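Local coordinates for proteasome accessory factor B/C (PafBC) (Paenarthrobacter aurescens, PDB 6SJ9), which is a transcriptional regulator of the bacterial DNA damage response that combines winged helix-turn-helix and WYL domains and probably binds DNA, at residues W183-Y193 and F230-E241. Numbering follows the deposited sequence.
Sequences WGLGSRFGQWY and FNARAELDELNE
Arg188 reaches from its strand to Asp237 and grips it side-on, in a salt bridge in which NE and NH2 both donate to OD1, with Arg188 NH2 2.8 Å from Asp237 OD1. Neither bond is straight (135° at the hydrogen for NE), and both nitrogens approach from the same face of the carboxylate. The chain bends at chi2, and the guanidinium is laid against Leu236, whose CB sits over one face, 3.3 Å from Arg188 NE. Arg188 NH1 hydrogen-bonds back to Ser187 O (2.9 Å) from above the carbonyl plane; with the two bonds to Asp237 this should limit rotation of the guanidinium. With an alanine here, the Asp237 carboxylate is likely to lose both N-H donors and its cationic mate. Leu236 itself drops CD2 to 3.6 Å from Gly186 CA, where a CB would clash with that methyl. Beyond it, Leu239 directs CD1 over the centre of the Tyr193 ring, 3.4 Å from the centroid. Phe189 is sandwiched between Arg188 CB and Glu241 CG, the latter 4.1 Å from the ring centroid; the Glu241 carboxylate continues to a salt bridge with Arg283. Trp183, in a classic bulge with Gly184 opposite Val195, lays CB over the Phe230 ring, the ring planes 58° apart. Helix 232-237 thus packs on a hairpin closed by a type I' turn, its axis 9.3 Å from strand 183-188, in the first WYL domain, consistent with an Sm-like fold.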
loop_
_atom_site.group_PDB
_atom_site.type_symbol
_atom_site.label_atom_id
_atom_site.label_comp_id
_atom_site.label_asym_id
_atom_site.label_seq_id
_atom_site.Cartn_x
_atom_site.Cartn_y
_atom_site.Cartn_z
ATOM N N TRP A 183 26.355 -6.242 5.934
ATOM C CA TRP A 183 26.029 -6.248 7.364
ATOM C C TRP A 183 24.572 -5.950 7.641
ATOM O O TRP A 183 24.005 -6.448 8.628
ATOM C CB TRP A 183 26.846 -5.233 8.131
ATOM C CG TRP A 183 28.315 -5.446 8.083
ATOM C CD1 TRP A 183 28.992 -6.485 7.522
ATOM C CD2 TRP A 183 29.311 -4.561 8.627
ATOM N NE1 TRP A 183 30.365 -6.311 7.709
ATOM C CE2 TRP A 183 30.571 -5.120 8.362
ATOM C CE3 TRP A 183 29.248 -3.343 9.299
ATOM C CZ2 TRP A 183 31.768 -4.510 8.771
ATOM C CZ3 TRP A 183 30.443 -2.736 9.691
ATOM C CH2 TRP A 183 31.677 -3.331 9.432
ATOM N N GLY A 184 23.950 -5.139 6.805
ATOM C CA GLY A 184 22.570 -4.806 7.066
ATOM C C GLY A 184 21.953 -3.991 5.958
ATOM O O GLY A 184 22.643 -3.395 5.127
ATOM N N LEU A 185 20.636 -4.050 5.924
ATOM C CA LEU A 185 19.799 -3.184 5.135
ATOM C C LEU A 185 19.083 -2.203 6.057
ATOM O O LEU A 185 18.750 -2.526 7.205
ATOM C CB LEU A 185 18.780 -3.991 4.357
ATOM C CG LEU A 185 19.326 -4.866 3.227
ATOM C CD1 LEU A 185 18.304 -5.896 2.923
ATOM C CD2 LEU A 185 19.571 -3.991 1.989
ATOM N N GLY A 186 18.792 -1.024 5.539
ATOM C CA GLY A 186 18.215 -0.005 6.391
ATOM C C GLY A 186 17.442 1.025 5.602
ATOM O O GLY A 186 17.679 1.239 4.407
ATOM N N SER A 187 16.480 1.640 6.277
ATOM C CA SER A 187 15.618 2.643 5.677
ATOM C C SER A 187 15.752 3.918 6.483
ATOM O O SER A 187 15.578 3.899 7.698
ATOM C CB SER A 187 14.161 2.182 5.697
ATOM O OG SER A 187 13.413 3.023 4.876
ATOM N N ARG A 188 16.173 4.984 5.845
ATOM C CA ARG A 188 16.041 6.305 6.447
ATOM C C ARG A 188 15.552 7.274 5.394
ATOM O O ARG A 188 16.055 7.278 4.266
ATOM C CB ARG A 188 17.288 6.801 7.163
ATOM C CG ARG A 188 17.296 6.286 8.585
ATOM C CD ARG A 188 18.678 5.931 9.035
ATOM N NE ARG A 188 18.744 5.419 10.408
ATOM C CZ ARG A 188 18.086 4.356 10.888
ATOM N NH1 ARG A 188 17.243 3.646 10.116
ATOM N NH2 ARG A 188 18.295 3.984 12.157
ATOM N N PHE A 189 14.582 8.109 5.794
ATOM C CA PHE A 189 13.953 9.098 4.918
ATOM C C PHE A 189 13.188 8.414 3.785
ATOM O O PHE A 189 13.085 8.947 2.675
ATOM C CB PHE A 189 15.011 10.046 4.347
ATOM C CG PHE A 189 16.093 10.398 5.335
ATOM C CD1 PHE A 189 15.809 11.117 6.486
ATOM C CD2 PHE A 189 17.406 9.984 5.123
ATOM C CE1 PHE A 189 16.819 11.436 7.402
ATOM C CE2 PHE A 189 18.425 10.290 6.032
ATOM C CZ PHE A 189 18.128 11.023 7.173
ATOM N N GLY A 190 12.601 7.246 4.076
ATOM C CA GLY A 190 11.903 6.459 3.081
ATOM C C GLY A 190 12.789 5.636 2.152
ATOM O O GLY A 190 12.272 4.746 1.472
ATOM N N GLN A 191 14.111 5.851 2.149
ATOM C CA GLN A 191 15.014 5.256 1.162
ATOM C C GLN A 191 15.888 4.167 1.777
ATOM O O GLN A 191 16.381 4.312 2.901
ATOM C CB GLN A 191 15.913 6.350 0.556
ATOM C CG GLN A 191 15.139 7.401 -0.252
ATOM C CD GLN A 191 14.163 6.744 -1.235
ATOM O OE1 GLN A 191 12.953 6.656 -0.968
ATOM N NE2 GLN A 191 14.686 6.269 -2.371
ATOM N N TRP A 192 16.145 3.110 0.999
ATOM C CA TRP A 192 16.810 1.925 1.513
ATOM C C TRP A 192 18.305 1.927 1.195
ATOM O O TRP A 192 18.739 2.330 0.112
ATOM C CB TRP A 192 16.179 0.662 0.968
ATOM C CG TRP A 192 14.908 0.260 1.658
ATOM C CD1 TRP A 192 13.620 0.637 1.323
ATOM C CD2 TRP A 192 14.795 -0.553 2.819
ATOM N NE1 TRP A 192 12.718 0.050 2.187
ATOM C CE2 TRP A 192 13.408 -0.668 3.126
ATOM C CE3 TRP A 192 15.724 -1.187 3.648
ATOM C CZ2 TRP A 192 12.933 -1.396 4.222
ATOM C CZ3 TRP A 192 15.247 -1.924 4.748
ATOM C CH2 TRP A 192 13.851 -2.019 5.019
ATOM N N TYR A 193 19.070 1.420 2.133
ATOM C CA TYR A 193 20.520 1.429 2.095
ATOM C C TYR A 193 21.009 0.036 2.460
ATOM O O TYR A 193 20.396 -0.641 3.286
ATOM C CB TYR A 193 21.121 2.392 3.118
ATOM C CG TYR A 193 20.731 3.840 2.904
ATOM C CD1 TYR A 193 19.479 4.307 3.286
ATOM C CD2 TYR A 193 21.607 4.739 2.307
ATOM C CE1 TYR A 193 19.122 5.654 3.080
ATOM C CE2 TYR A 193 21.258 6.078 2.100
ATOM C CZ TYR A 193 20.014 6.522 2.488
ATOM O OH TYR A 193 19.668 7.844 2.273
ATOM N N PHE A 230 28.919 -4.733 15.691
ATOM C CA PHE A 230 28.350 -3.980 14.576
ATOM C C PHE A 230 26.960 -3.488 14.933
ATOM O O PHE A 230 26.050 -4.296 15.148
ATOM C CB PHE A 230 28.270 -4.811 13.295
ATOM C CG PHE A 230 27.141 -4.375 12.374
ATOM C CD1 PHE A 230 27.132 -3.107 11.793
ATOM C CD2 PHE A 230 26.102 -5.255 12.085
ATOM C CE1 PHE A 230 26.106 -2.712 10.967
ATOM C CE2 PHE A 230 25.066 -4.889 11.246
ATOM C CZ PHE A 230 25.061 -3.609 10.676
ATOM N N ASN A 231 26.794 -2.172 15.005
ATOM C CA ASN A 231 25.487 -1.580 15.279
ATOM C C ASN A 231 24.900 -0.991 13.997
ATOM O O ASN A 231 25.386 0.031 13.497
ATOM C CB ASN A 231 25.586 -0.528 16.380
ATOM C CG ASN A 231 24.218 -0.054 16.854
ATOM O OD1 ASN A 231 23.173 -0.559 16.411
ATOM N ND2 ASN A 231 24.219 0.901 17.781
ATOM N N ALA A 232 23.857 -1.639 13.462
ATOM C CA ALA A 232 23.250 -1.145 12.226
ATOM C C ALA A 232 22.528 0.183 12.436
ATOM O O ALA A 232 22.604 1.074 11.580
ATOM C CB ALA A 232 22.266 -2.174 11.658
ATOM N N ARG A 233 21.848 0.346 13.579
ATOM C CA ARG A 233 21.074 1.563 13.816
ATOM C C ARG A 233 21.979 2.781 13.974
ATOM O O ARG A 233 21.662 3.864 13.467
ATOM C CB ARG A 233 20.175 1.370 15.039
ATOM C CG ARG A 233 19.430 2.621 15.494
ATOM C CD ARG A 233 18.676 2.347 16.790
ATOM N NE ARG A 233 17.986 3.524 17.301
ATOM C CZ ARG A 233 17.079 3.484 18.273
ATOM N NH1 ARG A 233 16.755 2.320 18.830
ATOM N NH2 ARG A 233 16.495 4.599 18.684
ATOM N N ALA A 234 23.102 2.626 14.682
ATOM C CA ALA A 234 24.028 3.741 14.847
ATOM C C ALA A 234 24.717 4.089 13.534
ATOM O O ALA A 234 24.994 5.267 13.269
ATOM C CB ALA A 234 25.072 3.410 15.915
ATOM N N GLU A 235 24.995 3.080 12.701
ATOM C CA GLU A 235 25.647 3.332 11.419
ATOM C C GLU A 235 24.742 4.134 10.480
ATOM O O GLU A 235 25.196 5.075 9.812
ATOM C CB GLU A 235 26.040 2.000 10.782
ATOM C CG GLU A 235 26.908 2.161 9.587
ATOM C CD GLU A 235 28.213 2.812 9.967
ATOM O OE1 GLU A 235 28.782 2.429 11.020
ATOM O OE2 GLU A 235 28.660 3.709 9.223
ATOM N N LEU A 236 23.452 3.785 10.441
ATOM C CA LEU A 236 22.497 4.431 9.550
ATOM C C LEU A 236 22.059 5.799 10.087
ATOM O O LEU A 236 21.889 6.751 9.313
ATOM C CB LEU A 236 21.281 3.515 9.362
ATOM C CG LEU A 236 21.339 2.159 8.638
ATOM C CD1 LEU A 236 20.434 1.122 9.322
ATOM C CD2 LEU A 236 20.917 2.314 7.182
ATOM N N ASP A 237 21.913 5.920 11.416
ATOM C CA ASP A 237 21.637 7.214 12.032
ATOM C C ASP A 237 22.681 8.256 11.656
ATOM O O ASP A 237 22.347 9.435 11.504
ATOM C CB ASP A 237 21.584 7.078 13.565
ATOM C CG ASP A 237 20.236 6.562 14.092
ATOM O OD1 ASP A 237 19.305 6.341 13.283
ATOM O OD2 ASP A 237 20.115 6.380 15.330
ATOM N N GLU A 238 23.940 7.854 11.481
ATOM C CA GLU A 238 24.930 8.841 11.067
ATOM C C GLU A 238 24.675 9.358 9.647
ATOM O O GLU A 238 25.254 10.368 9.251
ATOM C CB GLU A 238 26.347 8.280 11.240
ATOM C CG GLU A 238 27.405 9.347 11.002
ATOM C CD GLU A 238 28.812 8.963 11.428
ATOM O OE1 GLU A 238 29.019 7.835 11.946
ATOM O OE2 GLU A 238 29.695 9.851 11.306
ATOM N N LEU A 239 23.819 8.697 8.871
ATOM C CA LEU A 239 23.506 9.181 7.531
ATOM C C LEU A 239 22.872 10.570 7.604
ATOM O O LEU A 239 22.050 10.859 8.478
ATOM C CB LEU A 239 22.571 8.205 6.812
ATOM C CG LEU A 239 23.231 6.982 6.194
ATOM C CD1 LEU A 239 22.177 6.197 5.433
ATOM C CD2 LEU A 239 24.366 7.435 5.270
ATOM N N ASN A 240 23.255 11.418 6.657
ATOM C CA ASN A 240 22.733 12.768 6.493
ATOM C C ASN A 240 21.846 12.863 5.255
ATOM O O ASN A 240 22.198 12.341 4.188
ATOM C CB ASN A 240 23.877 13.785 6.421
ATOM C CG ASN A 240 24.534 14.014 7.775
ATOM O OD1 ASN A 240 23.855 14.078 8.804
ATOM N ND2 ASN A 240 25.860 14.136 7.782
ATOM N N GLU A 241 20.679 13.490 5.422
ATOM C CA GLU A 241 19.686 13.575 4.360
ATOM C C GLU A 241 20.290 14.240 3.130
ATOM O O GLU A 241 21.211 15.062 3.226
ATOM C CB GLU A 241 18.512 14.423 4.839
ATOM C CG GLU A 241 17.200 14.239 4.122
ATOM C CD GLU A 241 16.057 14.877 4.888
ATOM O OE1 GLU A 241 14.909 14.400 4.759
ATOM O OE2 GLU A 241 16.328 15.804 5.692
#